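Local atomic coordinates of Adhesin/hemolysin (Burkholderia pseudomallei 1026a, PDB entry 4G6V), a protein that acts as the toxic tRNase component of a contact-dependent growth inhibition system and is bound by the immunity protein CdiI. Residues K47-I51 / L63-N67; Y78-Q82 / D93-N97. All coordinates share one frame; numbering follows the deposited sequence.

In the fold
Contact 1 comes first along the chain, and contact 2 follows with no overlap. Contact 1 sets the loop between strand 43-45 and helix 57-74 against that helix. Contact 2 pairs strands 79-82 and 94-96, neighbours in the mixed central sheet. The two centres are about 13 Å apart, and the contacts meet directly. Asn67 OD1 lies 2.8 Å from Gln82 NE2, and Glu66 O lies 2.9 Å from Tyr94 OH; both are probable hydrogen bonds between helix and hairpin. Helix 57-74 supplies Glu66, and the residue just before strand 94-96 is Asp93. Their side chains are about 4 Å apart, and the two contacts together probably form part of the active site.

Contact 1 (K47-I51 / L63-N67)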
# COMPACT_ATOMS: atom_id res chain seq x y z
N LYS A 47 15.41 -8.08 -11.51
CA LYS A 47 14.70 -9.29 -11.17
C LYS A 47 13.21 -8.99 -10.94
O LYS A 47 12.85 -8.05 -10.21
CB LYS A 47 15.33 -9.90 -9.93
N PRO A 48 12.32 -9.76 -11.60
CA PRO A 48 10.86 -9.64 -11.39
C PRO A 48 10.46 -10.29 -10.08
O PRO A 48 11.20 -11.14 -9.58
CB PRO A 48 10.27 -10.44 -12.56
CG PRO A 48 11.30 -11.46 -12.85
CD PRO A 48 12.64 -10.77 -12.61
N THR A 49 9.30 -9.91 -9.55
CA THR A 49 8.91 -10.29 -8.19
C THR A 49 8.51 -11.77 -8.03
O THR A 49 7.65 -12.29 -8.75
CB THR A 49 7.75 -9.40 -7.70
OG1 THR A 49 8.23 -8.07 -7.47
CG2 THR A 49 7.18 -9.96 -6.41
N GLN A 50 9.14 -12.46 -7.08
CA GLN A 50 8.79 -13.86 -6.84
C GLN A 50 7.72 -13.98 -5.75
O GLN A 50 7.89 -13.50 -4.62
CB GLN A 50 10.03 -14.67 -6.46
CG GLN A 50 11.01 -14.77 -7.60
CD GLN A 50 12.24 -15.60 -7.25
OE1 GLN A 50 12.50 -15.88 -6.06
NE2 GLN A 50 13.01 -16.00 -8.29
N ILE A 51 6.61 -14.62 -6.09
CA ILE A 51 5.46 -14.73 -5.21
C ILE A 51 5.60 -15.99 -4.38
O ILE A 51 5.70 -17.06 -4.94
CB ILE A 51 4.16 -14.75 -6.04
CG1 ILE A 51 4.14 -13.52 -6.94
CG2 ILE A 51 2.91 -14.85 -5.13
CD1 ILE A 51 2.97 -13.44 -7.84
N LEU A 63 0.79 -9.11 -6.15
CA LEU A 63 2.11 -9.35 -6.73
C LEU A 63 2.02 -9.65 -8.25
O LEU A 63 2.83 -9.15 -9.02
CB LEU A 63 2.86 -10.45 -5.98
CG LEU A 63 3.07 -10.17 -4.48
CD1 LEU A 63 3.98 -11.20 -3.86
CD2 LEU A 63 3.63 -8.77 -4.24
N ILE A 64 1.05 -10.45 -8.68
CA ILE A 64 0.81 -10.66 -10.10
C ILE A 64 0.73 -9.31 -10.79
O ILE A 64 1.48 -9.02 -11.72
CB ILE A 64 -0.51 -11.46 -10.39
CG1 ILE A 64 -0.40 -12.91 -9.94
CG2 ILE A 64 -0.80 -11.51 -11.88
CD1 ILE A 64 0.80 -13.60 -10.50
N ARG A 65 -0.19 -8.47 -10.34
CA ARG A 65 -0.43 -7.19 -11.00
C ARG A 65 0.79 -6.26 -11.07
O ARG A 65 0.92 -5.45 -11.99
CB ARG A 65 -1.62 -6.49 -10.37
CG ARG A 65 -2.88 -7.31 -10.47
CD ARG A 65 -3.53 -7.05 -11.79
NE ARG A 65 -4.80 -7.74 -11.91
CZ ARG A 65 -4.96 -8.91 -12.51
NH1 ARG A 65 -3.92 -9.52 -13.06
NH2 ARG A 65 -6.17 -9.47 -12.58
N GLU A 66 1.69 -6.39 -10.09
CA GLU A 66 2.94 -5.63 -10.09
C GLU A 66 3.87 -6.14 -11.20
O GLU A 66 4.42 -5.36 -11.98
CB GLU A 66 3.63 -5.75 -8.72
CG GLU A 66 4.95 -5.00 -8.65
CD GLU A 66 5.97 -5.69 -7.76
OE1 GLU A 66 5.59 -6.07 -6.64
OE2 GLU A 66 7.15 -5.83 -8.18
N ASN A 67 4.06 -7.45 -11.28
CA ASN A 67 4.87 -8.00 -12.35
C ASN A 67 4.26 -7.67 -13.71
O ASN A 67 4.98 -7.39 -14.67
CB ASN A 67 5.08 -9.50 -12.16
CG ASN A 67 6.20 -9.81 -11.17
OD1 ASN A 67 6.98 -8.93 -10.79
ND2 ASN A 67 6.28 -11.06 -10.74
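Thr49 runs past Asn67 and Ile51 past Leu63, with CA atoms 6.2 and 6.5 Å apart, as the extended loop 47-51 passes along helix 57-74. This loop-on-helix contact belongs to a toxin domain of the PDDEXK nuclease clan. The side-chain amide of Asn67 holds both backbone polar groups of Thr49. Asn67 OD1 accepts from Thr49 N at 2.8 Å, in the carbonyl plane and on a lone pair. Asn67 ND2 donates to Thr49 O at 2.7 Å, with that oxygen only 9° out of the amide plane. Two bonds from one flat group fix the amide's rotation.

The side chain of Thr49 also points at the helix. Thr49 OG1 donates to Glu66 OE2 at 2.6 Å. The hydroxyl meets the syn side of the carboxylate, 34° out of its plane. The Glu66 chain bends about its CB-CG bond, and its CG stands opposite the backbone N (chi1 179°). Asn83 ND2 is bonded to the same hydroxyl, and Lys69 of the CdiI chain makes a salt bridge to Glu66 OE1. Thr49 would thus act as a second-shell residue that positions Glu66, probably an active-site residue, which the immunity protein also grips.

Beyond these polar bonds lies an apolar patch. Ile51 and Leu63 run alongside each other in opposite directions, and Leu63 also packs on Ile3 of the CdiI chain. Ile64 starts away from the loop, but its end turns back and crosses Ile51 at about a right angle. There the two methyls meet tip to tip, Ile51 CD1 to Ile64 CD1, at 3.4 Å.

Contact 2 (Y78-Q82 / D93-N97); sequences YDVVQ and DYTIN
Val80 faces Ile96 as a non-hydrogen-bonded pair in the beta hairpin of strands 79-82 and 94-96, whose directions differ by 166°. Backbone hydrogen bonds join the two strands. Asn97 N binds Asp79 O at 3.0 Å, and Val81 N binds Thr95 O at 3.1 Å. The bond from Thr95 N to Val81 O is weak and bent. CA-H...O contacts lie between them, such as Val80 CA to Thr95 O.

A side chain extends the ladder at Asn97. Asn97 OD1 accepts from Asp79 N at 2.7 Å, with the donor lying nearly along the C=O axis. The chi1 of -60° sets the amide beside the backbone N, and both Asn97 bonds go to Asp79. The chain leaves strand 94-96 at Asn97. The Asn97 and Tyr78 side chains cross at about a right angle, yet the amide plane lies only 22° from the ring plane.

Apolar contacts lie mainly on the face that carries Val80, Gln82, Tyr94 and Ile96. The CG2 branch of Ile96 reaches Tyr78 CD1 at 3.4 Å, while its CG1 branch lies 4.4 Å from Val80 CG2. Gln82 CG comes to the edge of the Tyr94 ring, near its plane. Asp93 CB sits over the centre of one face of that ring.

Helix 57-74 packs on this face: Gln82 touches Ala70, Tyr94 touches Ser69 and Ile96 touches Leu73. Asp93, a probable active-site residue, is bonded through OD2 to Asn103 N and to Ala2 N of the CdiI chain. Strand 43-45 runs parallel to strand 79-82 and is joined to it by backbone hydrogen bonds, and strand 99-104 continues the sheet beyond strand 94-96, with Phe101 against Tyr94 and Ile96.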
# COMPACT_ATOMS: atom_id res chain seq x y z
N TYR A 78 8.56 2.64 -21.82
CA TYR A 78 9.30 3.05 -20.63
C TYR A 78 10.46 2.11 -20.38
O TYR A 78 10.43 0.94 -20.75
CB TYR A 78 8.40 3.09 -19.40
CG TYR A 78 7.26 4.04 -19.53
CD1 TYR A 78 7.32 5.30 -18.95
CD2 TYR A 78 6.11 3.69 -20.22
CE1 TYR A 78 6.25 6.18 -19.07
CE2 TYR A 78 5.05 4.55 -20.35
CZ TYR A 78 5.12 5.80 -19.77
OH TYR A 78 4.05 6.65 -19.91
N ASP A 79 11.50 2.64 -19.75
CA ASP A 79 12.59 1.79 -19.30
C ASP A 79 12.28 1.42 -17.87
O ASP A 79 12.27 2.28 -16.98
CB ASP A 79 13.92 2.53 -19.42
CG ASP A 79 14.24 2.91 -20.87
OD1 ASP A 79 14.23 2.01 -21.75
OD2 ASP A 79 14.47 4.11 -21.14
N VAL A 80 11.99 0.14 -17.65
CA VAL A 80 11.53 -0.32 -16.35
C VAL A 80 12.52 -1.24 -15.65
O VAL A 80 12.87 -2.30 -16.19
CB VAL A 80 10.18 -1.05 -16.46
CG1 VAL A 80 9.76 -1.56 -15.10
CG2 VAL A 80 9.10 -0.13 -17.04
N VAL A 81 12.97 -0.85 -14.46
CA VAL A 81 13.74 -1.76 -13.61
C VAL A 81 12.95 -2.24 -12.39
O VAL A 81 12.53 -1.44 -11.54
CB VAL A 81 15.05 -1.13 -13.11
CG1 VAL A 81 15.92 -2.18 -12.39
CG2 VAL A 81 15.77 -0.46 -14.26
N GLN A 82 12.78 -3.55 -12.30
CA GLN A 82 12.03 -4.16 -11.21
C GLN A 82 12.92 -4.41 -10.00
O GLN A 82 14.06 -4.85 -10.13
CB GLN A 82 11.40 -5.47 -11.67
CG GLN A 82 10.25 -5.31 -12.64
CD GLN A 82 9.41 -6.56 -12.72
OE1 GLN A 82 9.47 -7.30 -13.71
NE2 GLN A 82 8.62 -6.81 -11.68
N ASP A 93 9.11 -0.78 -5.84
CA ASP A 93 8.70 -1.75 -6.83
C ASP A 93 9.50 -1.63 -8.12
O ASP A 93 10.10 -2.60 -8.60
CB ASP A 93 7.20 -1.57 -7.14
CG ASP A 93 6.31 -2.07 -6.02
OD1 ASP A 93 6.80 -2.84 -5.16
OD2 ASP A 93 5.11 -1.70 -6.01
N TYR A 94 9.50 -0.42 -8.69
CA TYR A 94 10.16 -0.16 -9.95
C TYR A 94 11.09 1.05 -9.90
O TYR A 94 11.10 1.80 -8.91
CB TYR A 94 9.15 0.20 -11.02
CG TYR A 94 7.87 -0.58 -10.98
CD1 TYR A 94 7.85 -1.96 -11.17
CD2 TYR A 94 6.66 0.09 -10.81
CE1 TYR A 94 6.68 -2.66 -11.16
CE2 TYR A 94 5.47 -0.61 -10.81
CZ TYR A 94 5.49 -1.99 -10.98
OH TYR A 94 4.31 -2.69 -10.97
N THR A 95 11.67 1.32 -11.07
CA THR A 95 12.30 2.57 -11.46
C THR A 95 11.83 2.83 -12.91
O THR A 95 12.09 2.00 -13.78
CB THR A 95 13.83 2.48 -11.42
OG1 THR A 95 14.28 1.46 -12.32
CG2 THR A 95 14.31 2.15 -10.01
N ILE A 96 11.12 3.93 -13.17
CA ILE A 96 10.53 4.14 -14.48
C ILE A 96 11.19 5.36 -15.12
O ILE A 96 10.98 6.53 -14.68
CB ILE A 96 9.00 4.25 -14.41
CG1 ILE A 96 8.40 2.94 -13.91
CG2 ILE A 96 8.39 4.60 -15.77
CD1 ILE A 96 6.92 2.92 -13.94
N ASN A 97 12.03 5.10 -16.12
CA ASN A 97 12.89 6.13 -16.71
C ASN A 97 13.67 6.87 -15.62
O ASN A 97 13.81 8.10 -15.67
CB ASN A 97 12.07 7.10 -17.57
CG ASN A 97 11.37 6.40 -18.71
OD1 ASN A 97 11.65 5.23 -18.99
ND2 ASN A 97 10.47 7.10 -19.38